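Local structure of beta-galactosidase/beta-glucuronidase (6MVF) at residues R564-Y569 against M580-G585; Y513-A518 against F568-A573; E597-S602 against V624-V629. The protein binds flavin mononucleotide and hydrolyses beta-glucuronides, as a gut bacterial member of glycoside hydrolase family 2. All coordinates share one frame; numbering follows the deposited sequence.

Interaction 1: R564-Y569 against M580-G585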
loop_
_atom_site.group_PDB
_atom_site.type_symbol
_atom_site.label_atom_id
_atom_site.label_comp_id
_atom_site.label_asym_id
_atom_site.label_seq_id
_atom_site.Cartn_x
_atom_site.Cartn_y
_atom_site.Cartn_z
ATOM N N ARG A 564 27.722 -6.190 8.656
ATOM C CA ARG A 564 27.943 -6.377 10.075
ATOM C C ARG A 564 29.337 -6.947 10.293
ATOM O O ARG A 564 29.664 -8.034 9.786
ATOM C CB ARG A 564 26.884 -7.313 10.635
ATOM C CG ARG A 564 25.478 -6.745 10.570
ATOM C CD ARG A 564 24.443 -7.859 10.485
ATOM N NE ARG A 564 23.083 -7.337 10.549
ATOM C CZ ARG A 564 22.493 -6.682 9.550
ATOM N NH1 ARG A 564 23.150 -6.477 8.405
ATOM N NH2 ARG A 564 21.252 -6.216 9.701
ATOM N N LYS A 565 30.163 -6.218 11.042
ATOM C CA LYS A 565 31.487 -6.724 11.331
ATOM C C LYS A 565 31.392 -7.859 12.346
ATOM O O LYS A 565 30.342 -8.116 12.938
ATOM C CB LYS A 565 32.381 -5.598 11.832
ATOM C CG LYS A 565 32.483 -4.440 10.871
ATOM C CD LYS A 565 33.324 -3.351 11.465
ATOM C CE LYS A 565 33.180 -2.092 10.671
ATOM N NZ LYS A 565 33.860 -0.987 11.399
ATOM N N ASP A 566 32.506 -8.563 12.541
ATOM C CA ASP A 566 32.477 -9.687 13.472
ATOM C C ASP A 566 32.206 -9.214 14.900
ATOM O O ASP A 566 31.635 -9.961 15.703
ATOM C CB ASP A 566 33.786 -10.486 13.376
ATOM C CG ASP A 566 33.855 -11.392 12.109
ATOM O OD1 ASP A 566 32.828 -11.600 11.395
ATOM O OD2 ASP A 566 34.967 -11.902 11.834
ATOM N N SER A 567 32.577 -7.968 15.219
ATOM C CA SER A 567 32.278 -7.394 16.530
ATOM C C SER A 567 30.789 -7.322 16.784
ATOM O O SER A 567 30.357 -7.400 17.940
ATOM C CB SER A 567 32.863 -5.984 16.649
ATOM O OG SER A 567 34.258 -6.029 16.825
ATOM N N PHE A 568 30.003 -7.100 15.726
ATOM C CA PHE A 568 28.555 -7.062 15.857
ATOM C C PHE A 568 28.026 -8.358 16.466
ATOM O O PHE A 568 27.200 -8.331 17.384
ATOM C CB PHE A 568 27.953 -6.790 14.485
ATOM C CG PHE A 568 26.469 -6.984 14.405
ATOM C CD1 PHE A 568 25.926 -8.261 14.208
ATOM C CD2 PHE A 568 25.614 -5.885 14.475
ATOM C CE1 PHE A 568 24.564 -8.427 14.128
ATOM C CE2 PHE A 568 24.247 -6.045 14.378
ATOM C CZ PHE A 568 23.715 -7.310 14.210
ATOM N N TYR A 569 28.517 -9.506 15.987
ATOM C CA TYR A 569 28.008 -10.802 16.423
ATOM C C TYR A 569 28.505 -11.199 17.804
ATOM O O TYR A 569 27.864 -12.029 18.456
ATOM C CB TYR A 569 28.374 -11.881 15.392
ATOM C CG TYR A 569 27.687 -11.661 14.058
ATOM C CD1 TYR A 569 26.374 -12.098 13.845
ATOM C CD2 TYR A 569 28.329 -10.987 13.026
ATOM C CE1 TYR A 569 25.731 -11.887 12.625
ATOM C CE2 TYR A 569 27.690 -10.758 11.797
ATOM C CZ TYR A 569 26.398 -11.211 11.611
ATOM O OH TYR A 569 25.772 -10.984 10.419
ATOM N N MET A 580 21.171 -17.743 17.730
ATOM C CA MET A 580 22.050 -17.402 16.622
ATOM C C MET A 580 23.382 -18.123 16.798
ATOM O O MET A 580 23.779 -18.491 17.910
ATOM C CB MET A 580 22.244 -15.872 16.496
ATOM C CG MET A 580 22.757 -15.150 17.766
ATOM S SD MET A 580 24.528 -15.419 18.074
ATOM C CE MET A 580 25.328 -14.452 16.791
ATOM N N VAL A 581 24.063 -18.331 15.678
ATOM C CA VAL A 581 25.402 -18.906 15.674
ATOM C C VAL A 581 26.147 -18.326 14.477
ATOM O O VAL A 581 25.629 -18.321 13.355
ATOM C CB VAL A 581 25.375 -20.451 15.656
ATOM C CG1 VAL A 581 24.787 -20.984 14.373
ATOM C CG2 VAL A 581 26.778 -21.003 15.874
ATOM N N HIS A 582 27.360 -17.821 14.726
ATOM C CA HIS A 582 28.108 -17.033 13.748
ATOM C C HIS A 582 29.569 -17.443 13.755
ATOM O O HIS A 582 30.229 -17.388 14.803
ATOM C CB HIS A 582 28.000 -15.537 14.031
ATOM C CG HIS A 582 28.696 -14.686 13.017
ATOM N ND1 HIS A 582 30.002 -14.263 13.167
ATOM C CD2 HIS A 582 28.268 -14.178 11.838
ATOM C CE1 HIS A 582 30.346 -13.529 12.126
ATOM N NE2 HIS A 582 29.310 -13.457 11.308
ATOM N N ILE A 583 30.063 -17.845 12.586
ATOM C CA ILE A 583 31.480 -18.121 12.390
ATOM C C ILE A 583 32.180 -16.827 11.991
ATOM O O ILE A 583 31.862 -16.223 10.956
ATOM C CB ILE A 583 31.709 -19.219 11.341
ATOM C CG1 ILE A 583 30.973 -20.509 11.739
ATOM C CG2 ILE A 583 33.209 -19.479 11.224
ATOM C CD1 ILE A 583 30.845 -21.518 10.625
ATOM N N ALA A 584 33.126 -16.399 12.825
ATOM C CA ALA A 584 33.909 -15.199 12.594
ATOM C C ALA A 584 34.969 -15.440 11.522
ATOM O O ALA A 584 35.355 -16.578 11.231
ATOM C CB ALA A 584 34.576 -14.749 13.890
ATOM N N GLY A 585 35.426 -14.343 10.918
ATOM C CA GLY A 585 36.565 -14.375 10.027
ATOM C C GLY A 585 36.291 -14.744 8.586
ATOM O O GLY A 585 37.237 -15.118 7.881
HETATM O O HOH W 1 32.557 -13.882 9.411
#
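Tyr569 and His582 lie ring on ring in an offset stack, centroids 3.5 Å apart and planes only 8° from parallel. The imidazole sits over the middle of the tyrosine ring, and Tyr569 CB also meets the imidazole face, a CH-pi contact 3.9 Å from the His582 ring centroid. His582 gets there with its CG anti to the backbone N (chi1 -177°), which lays the ring over the Tyr569 face. The opposite face of Tyr569 is taken by Phe568 CD1, so the phenol is sandwiched, while Met580 CE closes on its edge, 3.9 Å from Tyr569 CD1. With an alanine in place of Tyr569, the His582 ring would probably be free to turn and Met580 would lose the edge it packs on. Asp566 approaches His582 differently, its OD1 lying in the imidazole plane 3.2 Å from His582 CE1, with the carboxylate turned steeply across that ring. Its other oxygen, OD2, takes a hydrogen bond from Gly585 N at 2.6 Å on the syn side, though tilted 30° out of the carboxylate plane, and a water bridges Asp566 OD1 to Ile583 O by donating to both. The contact thus joins the start of helix 566-575 to strand 581-583 of the next domain; Val581 and Ile583 pack against Val598, Val600 and Ser602 of strand 596-602, and Glu507 of helix 507-522 accepts from Asp566 N.

Interaction 2: Y513-A518 against F568-A573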
loop_
_atom_site.group_PDB
_atom_site.type_symbol
_atom_site.label_atom_id
_atom_site.label_comp_id
_atom_site.label_asym_id
_atom_site.label_seq_id
_atom_site.Cartn_x
_atom_site.Cartn_y
_atom_site.Cartn_z
ATOM N N TYR A 513 38.956 -6.999 21.209
ATOM C CA TYR A 513 38.653 -5.894 22.107
ATOM C C TYR A 513 37.228 -6.010 22.658
ATOM O O TYR A 513 37.005 -5.890 23.872
ATOM C CB TYR A 513 38.863 -4.570 21.357
ATOM C CG TYR A 513 38.420 -3.348 22.118
ATOM C CD1 TYR A 513 37.097 -2.936 22.084
ATOM C CD2 TYR A 513 39.325 -2.612 22.887
ATOM C CE1 TYR A 513 36.680 -1.829 22.795
ATOM C CE2 TYR A 513 38.925 -1.496 23.599
ATOM C CZ TYR A 513 37.598 -1.110 23.547
ATOM O OH TYR A 513 37.173 -0.006 24.230
ATOM N N HIS A 514 36.249 -6.268 21.775
ATOM C CA HIS A 514 34.856 -6.315 22.210
ATOM C C HIS A 514 34.484 -7.642 22.855
ATOM O O HIS A 514 33.566 -7.678 23.681
ATOM C CB HIS A 514 33.935 -6.007 21.041
ATOM C CG HIS A 514 33.907 -4.559 20.676
ATOM N ND1 HIS A 514 33.481 -3.582 21.551
ATOM C CD2 HIS A 514 34.267 -3.917 19.541
ATOM C CE1 HIS A 514 33.560 -2.402 20.962
ATOM N NE2 HIS A 514 34.036 -2.578 19.741
ATOM N N GLU A 515 35.175 -8.733 22.517
ATOM C CA GLU A 515 35.043 -9.956 23.307
ATOM C C GLU A 515 35.302 -9.677 24.784
ATOM O O GLU A 515 34.535 -10.110 25.656
ATOM C CB GLU A 515 35.996 -11.037 22.787
ATOM C CG GLU A 515 35.500 -11.740 21.522
ATOM C CD GLU A 515 36.567 -12.613 20.848
ATOM O OE1 GLU A 515 37.535 -13.059 21.513
ATOM O OE2 GLU A 515 36.432 -12.852 19.633
ATOM N N TYR A 516 36.372 -8.931 25.085
ATOM C CA TYR A 516 36.686 -8.636 26.480
ATOM C C TYR A 516 35.643 -7.704 27.094
ATOM O O TYR A 516 35.175 -7.942 28.210
ATOM C CB TYR A 516 38.097 -8.044 26.594
ATOM C CG TYR A 516 38.499 -7.605 27.996
ATOM C CD1 TYR A 516 38.033 -6.403 28.530
ATOM C CD2 TYR A 516 39.356 -8.381 28.780
ATOM C CE1 TYR A 516 38.390 -5.986 29.805
ATOM C CE2 TYR A 516 39.740 -7.967 30.057
ATOM C CZ TYR A 516 39.241 -6.765 30.563
ATOM O OH TYR A 516 39.580 -6.326 31.822
ATOM N N MET A 517 35.264 -6.639 26.382
ATOM C CA MET A 517 34.382 -5.631 26.972
ATOM C C MET A 517 32.979 -6.176 27.205
ATOM O O MET A 517 32.350 -5.857 28.221
ATOM C CB MET A 517 34.322 -4.392 26.082
ATOM C CG MET A 517 35.666 -3.727 25.893
ATOM S SD MET A 517 36.376 -3.162 27.462
ATOM C CE MET A 517 35.360 -1.721 27.806
ATOM N N ALA A 518 32.459 -6.961 26.261
ATOM C CA ALA A 518 31.152 -7.576 26.437
ATOM C C ALA A 518 31.091 -8.333 27.750
ATOM O O ALA A 518 30.121 -8.218 28.505
ATOM C CB ALA A 518 30.848 -8.523 25.268
ATOM N N PHE A 568 30.003 -7.100 15.726
ATOM C CA PHE A 568 28.555 -7.062 15.857
ATOM C C PHE A 568 28.026 -8.358 16.466
ATOM O O PHE A 568 27.200 -8.331 17.384
ATOM C CB PHE A 568 27.953 -6.790 14.485
ATOM C CG PHE A 568 26.469 -6.984 14.405
ATOM C CD1 PHE A 568 25.926 -8.261 14.208
ATOM C CD2 PHE A 568 25.614 -5.885 14.475
ATOM C CE1 PHE A 568 24.564 -8.427 14.128
ATOM C CE2 PHE A 568 24.247 -6.045 14.378
ATOM C CZ PHE A 568 23.715 -7.310 14.210
ATOM N N TYR A 569 28.517 -9.506 15.987
ATOM C CA TYR A 569 28.008 -10.802 16.423
ATOM C C TYR A 569 28.505 -11.199 17.804
ATOM O O TYR A 569 27.864 -12.029 18.456
ATOM C CB TYR A 569 28.374 -11.881 15.392
ATOM C CG TYR A 569 27.687 -11.661 14.058
ATOM C CD1 TYR A 569 26.374 -12.098 13.845
ATOM C CD2 TYR A 569 28.329 -10.987 13.026
ATOM C CE1 TYR A 569 25.731 -11.887 12.625
ATOM C CE2 TYR A 569 27.690 -10.758 11.797
ATOM C CZ TYR A 569 26.398 -11.211 11.611
ATOM O OH TYR A 569 25.772 -10.984 10.419
ATOM N N VAL A 570 29.625 -10.633 18.267
ATOM C CA VAL A 570 29.969 -10.737 19.682
ATOM C C VAL A 570 28.814 -10.219 20.539
ATOM O O VAL A 570 28.294 -10.920 21.413
ATOM C CB VAL A 570 31.265 -9.966 19.987
ATOM C CG1 VAL A 570 31.455 -9.832 21.518
ATOM C CG2 VAL A 570 32.479 -10.624 19.314
ATOM N N TYR A 571 28.402 -8.973 20.298
ATOM C CA TYR A 571 27.333 -8.388 21.093
ATOM C C TYR A 571 26.015 -9.104 20.873
ATOM O O TYR A 571 25.252 -9.298 21.824
ATOM C CB TYR A 571 27.210 -6.899 20.788
ATOM C CG TYR A 571 28.348 -6.205 21.441
ATOM C CD1 TYR A 571 28.494 -6.248 22.811
ATOM C CD2 TYR A 571 29.331 -5.599 20.698
ATOM C CE1 TYR A 571 29.551 -5.660 23.427
ATOM C CE2 TYR A 571 30.401 -4.993 21.307
ATOM C CZ TYR A 571 30.504 -5.020 22.672
ATOM O OH TYR A 571 31.572 -4.416 23.288
ATOM N N GLN A 572 25.740 -9.530 19.639
ATOM C CA GLN A 572 24.500 -10.247 19.389
ATOM C C GLN A 572 24.431 -11.512 20.225
ATOM O O GLN A 572 23.407 -11.788 20.861
ATOM C CB GLN A 572 24.343 -10.580 17.911
ATOM C CG GLN A 572 22.915 -10.960 17.593
ATOM C CD GLN A 572 22.671 -11.189 16.119
ATOM O OE1 GLN A 572 23.393 -11.952 15.465
ATOM N NE2 GLN A 572 21.635 -10.527 15.579
ATOM N N ALA A 573 25.521 -12.282 20.263
ATOM C CA ALA A 573 25.548 -13.462 21.127
ATOM C C ALA A 573 25.433 -13.094 22.616
ATOM O O ALA A 573 24.830 -13.841 23.394
ATOM C CB ALA A 573 26.818 -14.290 20.860
#
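One hydrogen bond, 2.7 Å long, links His514 ND1 with Tyr571 OH, the only one between 513-518 and 568-573, and the hydroxyl lies near the imidazole plane. Either partner could be the donor. The two side chains cross at about a right angle, their ring planes 69° apart. Beside this pair Ala518 CB packs on Tyr571 CE1 at 3.6 Å, and Val570 wedges in between the helices: its CG1 reaches His514 O at 3.7 Å and Ala518 CB at 4.0 Å, while CG2 touches Glu515 CG. With CG anti to its carbonyl carbon (chi1 -74°), Tyr571 swings its hydroxyl across to the other helix. In the second shell, Tyr513 CD1 backs one face of the His514 imidazole, 3.6 Å above its plane. Tyr571 OH has a further hydrogen bond to Tyr487 OH on barrel strand 482-487, and Glu515 OE2 leaves the helix pair for strand 596-602, with a salt bridge to Lys599 and Tyr601 OH close by. The helix axes approach to 9.3 Å and run nearly parallel, 21° apart, as neighbouring outer helices of a beta/alpha barrel do. Chemically, a small apolar patch of Val570 and Ala518 lies beside one buried polar link. Gripped by both His514 and Tyr487, the tyrosine hydroxyl has two hydrogen-bond partners in the interior, and the pairing with ND1 is likely to favour one rotation of the imidazole.

Interaction 3: E597-S602 against V624-V629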
loop_
_atom_site.group_PDB
_atom_site.type_symbol
_atom_site.label_atom_id
_atom_site.label_comp_id
_atom_site.label_asym_id
_atom_site.label_seq_id
_atom_site.Cartn_x
_atom_site.Cartn_y
_atom_site.Cartn_z
ATOM N N GLU A 597 42.779 -20.838 13.527
ATOM C CA GLU A 597 41.707 -20.735 14.512
ATOM C C GLU A 597 40.413 -20.270 13.845
ATOM O O GLU A 597 40.368 -19.196 13.224
ATOM C CB GLU A 597 42.069 -19.795 15.654
ATOM C CG GLU A 597 40.868 -19.501 16.561
ATOM C CD GLU A 597 41.200 -18.581 17.737
ATOM O OE1 GLU A 597 40.691 -17.436 17.751
ATOM O OE2 GLU A 597 41.971 -19.003 18.635
ATOM N N VAL A 598 39.365 -21.076 13.988
ATOM C CA VAL A 598 38.027 -20.745 13.514
ATOM C C VAL A 598 37.193 -20.399 14.739
ATOM O O VAL A 598 36.895 -21.270 15.562
ATOM C CB VAL A 598 37.401 -21.897 12.719
ATOM C CG1 VAL A 598 35.993 -21.570 12.365
ATOM C CG2 VAL A 598 38.236 -22.205 11.464
ATOM N N LYS A 599 36.829 -19.134 14.881
ATOM C CA LYS A 599 36.102 -18.695 16.058
ATOM C C LYS A 599 34.610 -18.643 15.764
ATOM O O LYS A 599 34.201 -18.238 14.673
ATOM C CB LYS A 599 36.596 -17.328 16.508
ATOM C CG LYS A 599 36.331 -17.031 17.961
ATOM C CD LYS A 599 36.620 -15.580 18.247
ATOM C CE LYS A 599 37.885 -15.115 17.568
ATOM N NZ LYS A 599 38.624 -14.219 18.498
ATOM N N VAL A 600 33.800 -19.077 16.735
ATOM C CA VAL A 600 32.344 -19.036 16.633
ATOM C C VAL A 600 31.772 -18.251 17.812
ATOM O O VAL A 600 32.179 -18.434 18.966
ATOM C CB VAL A 600 31.717 -20.447 16.563
ATOM C CG1 VAL A 600 30.228 -20.330 16.431
ATOM C CG2 VAL A 600 32.266 -21.220 15.395
ATOM N N TYR A 601 30.825 -17.367 17.505
ATOM C CA TYR A 601 30.003 -16.683 18.494
ATOM C C TYR A 601 28.599 -17.275 18.480
ATOM O O TYR A 601 28.037 -17.529 17.410
ATOM C CB TYR A 601 29.929 -15.190 18.191
ATOM C CG TYR A 601 31.276 -14.538 18.065
ATOM C CD1 TYR A 601 32.277 -14.804 18.989
ATOM C CD2 TYR A 601 31.555 -13.664 17.023
ATOM C CE1 TYR A 601 33.511 -14.207 18.899
ATOM C CE2 TYR A 601 32.805 -13.063 16.913
ATOM C CZ TYR A 601 33.773 -13.345 17.864
ATOM O OH TYR A 601 35.015 -12.761 17.794
ATOM N N SER A 602 28.035 -17.501 19.667
ATOM C CA SER A 602 26.694 -18.061 19.757
ATOM C C SER A 602 26.080 -17.723 21.109
ATOM O O SER A 602 26.784 -17.648 22.118
ATOM C CB SER A 602 26.713 -19.578 19.551
ATOM O OG SER A 602 25.383 -20.053 19.551
ATOM N N VAL A 624 31.780 -17.322 23.343
ATOM C CA VAL A 624 32.922 -17.384 22.440
ATOM C C VAL A 624 33.468 -18.806 22.423
ATOM O O VAL A 624 33.710 -19.398 23.477
ATOM C CB VAL A 624 34.006 -16.377 22.853
ATOM C CG1 VAL A 624 35.181 -16.444 21.918
ATOM C CG2 VAL A 624 33.420 -14.970 22.883
ATOM N N PHE A 625 33.657 -19.350 21.220
ATOM C CA PHE A 625 34.158 -20.700 20.986
ATOM C C PHE A 625 35.336 -20.610 20.023
ATOM O O PHE A 625 35.228 -19.963 18.979
ATOM C CB PHE A 625 33.076 -21.598 20.375
ATOM C CG PHE A 625 31.794 -21.637 21.157
ATOM C CD1 PHE A 625 30.893 -20.603 21.083
ATOM C CD2 PHE A 625 31.478 -22.739 21.948
ATOM C CE1 PHE A 625 29.710 -20.648 21.809
ATOM C CE2 PHE A 625 30.304 -22.788 22.668
ATOM C CZ PHE A 625 29.420 -21.746 22.602
ATOM N N LYS A 626 36.456 -21.251 20.351
ATOM C CA LYS A 626 37.623 -21.239 19.474
ATOM C C LYS A 626 38.019 -22.671 19.130
ATOM O O LYS A 626 38.183 -23.507 20.021
ATOM C CB LYS A 626 38.785 -20.485 20.128
ATOM C CG LYS A 626 38.389 -19.106 20.640
ATOM C CD LYS A 626 39.510 -18.425 21.444
ATOM C CE LYS A 626 38.922 -17.342 22.357
ATOM N NZ LYS A 626 39.737 -16.086 22.448
ATOM N N PHE A 627 38.155 -22.957 17.842
ATOM C CA PHE A 627 38.537 -24.282 17.363
ATOM C C PHE A 627 39.836 -24.179 16.576
ATOM O O PHE A 627 40.041 -23.225 15.816
ATOM C CB PHE A 627 37.453 -24.897 16.458
ATOM C CG PHE A 627 36.114 -25.048 17.111
ATOM C CD1 PHE A 627 35.245 -23.961 17.205
ATOM C CD2 PHE A 627 35.710 -26.279 17.616
ATOM C CE1 PHE A 627 33.999 -24.090 17.792
ATOM C CE2 PHE A 627 34.460 -26.424 18.210
ATOM C CZ PHE A 627 33.599 -25.325 18.291
ATOM N N ASP A 628 40.721 -25.150 16.757
ATOM C CA ASP A 628 41.935 -25.235 15.957
ATOM C C ASP A 628 41.670 -26.216 14.833
ATOM O O ASP A 628 41.413 -27.398 15.087
ATOM C CB ASP A 628 43.135 -25.680 16.787
ATOM C CG ASP A 628 43.909 -24.508 17.353
ATOM O OD1 ASP A 628 44.441 -23.710 16.534
ATOM O OD2 ASP A 628 43.963 -24.376 18.607
ATOM N N VAL A 629 41.723 -25.734 13.598
ATOM C CA VAL A 629 41.272 -26.517 12.454
ATOM C C VAL A 629 42.434 -26.726 11.498
ATOM O O VAL A 629 43.087 -25.761 11.087
ATOM C CB VAL A 629 40.088 -25.840 11.740
ATOM C CG1 VAL A 629 39.607 -26.725 10.576
ATOM C CG2 VAL A 629 38.946 -25.506 12.753
#
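Two hydrogen-bonded pairs, Val598 with Phe627 and Val600 with Phe625, hold these antiparallel strands, each exchanging two backbone bonds. Val598 N reaches Phe627 O at 2.9 Å in the carbonyl plane, whereas Phe627 N returns to Val598 O at 3.1 Å from above that carbonyl's plane. Around Val600 both bonds are 2.8 Å long: Val600 N to Phe625 O is nearly straight at 170°, and Phe625 N to Val600 O lies almost on the line of the C=O bond. Phe627 O and Phe625 O also receive CA-H...O contacts, from Glu597 CA and Lys599 CA, both at 3.3 Å. Phe625 CG, anti to its carbonyl carbon (chi1 -54°), brings the ring edge to Val600 O. Along the other edge of strand 597-602, Lys599 and Tyr601 bond by backbone to Ala584 and His582; Ser602 OG is paired with Met580 O, and Lys626 O with Gln619 NE2. At one of the non-hydrogen-bonded pairs, Lys599 and Lys626 run side by side, their NZ atoms 4.5 Å apart. The carboxylate of Glu515 gathers them, by a salt bridge to Lys599 NZ and a long, weak ion pair to Lys626 NZ; Tyr601 OH also lies close to it, a probable hydrogen bond modelled too short to be judged. On the apolar face Val600 CG2 meets Phe627 CE1 at 4.1 Å; Phe625, Phe627 and Val629 pack on strands 606-611 and 614-620 of the second sheet, a beta-sandwich layering, and Val598 and Val600 on strand 581-583. Strand 596-602 is the middle of its three-stranded sheet, and Tyr601 and Val624 pack on helix 507-522.

In the fold
Following the chain, residues 513-518 open first and interaction 2 closes a long excursion of 49 residues when 568-573 arrives, setting two helices of the barrel side by side. Interaction 1 has already opened at 564-569, so the two cross rather than nest; they share Phe568 and Tyr569 on helix 566-575. The second half of interaction 1, 580-585, closes a short connection from the barrel into the C-terminal beta domain. Interaction 3 follows in series, closing the 21 residues between 597-602 and 624-629 within that domain. Strand 581-583 borders strand 596-602, linking interactions 1 and 3, while Val570 packs on Tyr601, joining helix pair and sheet directly.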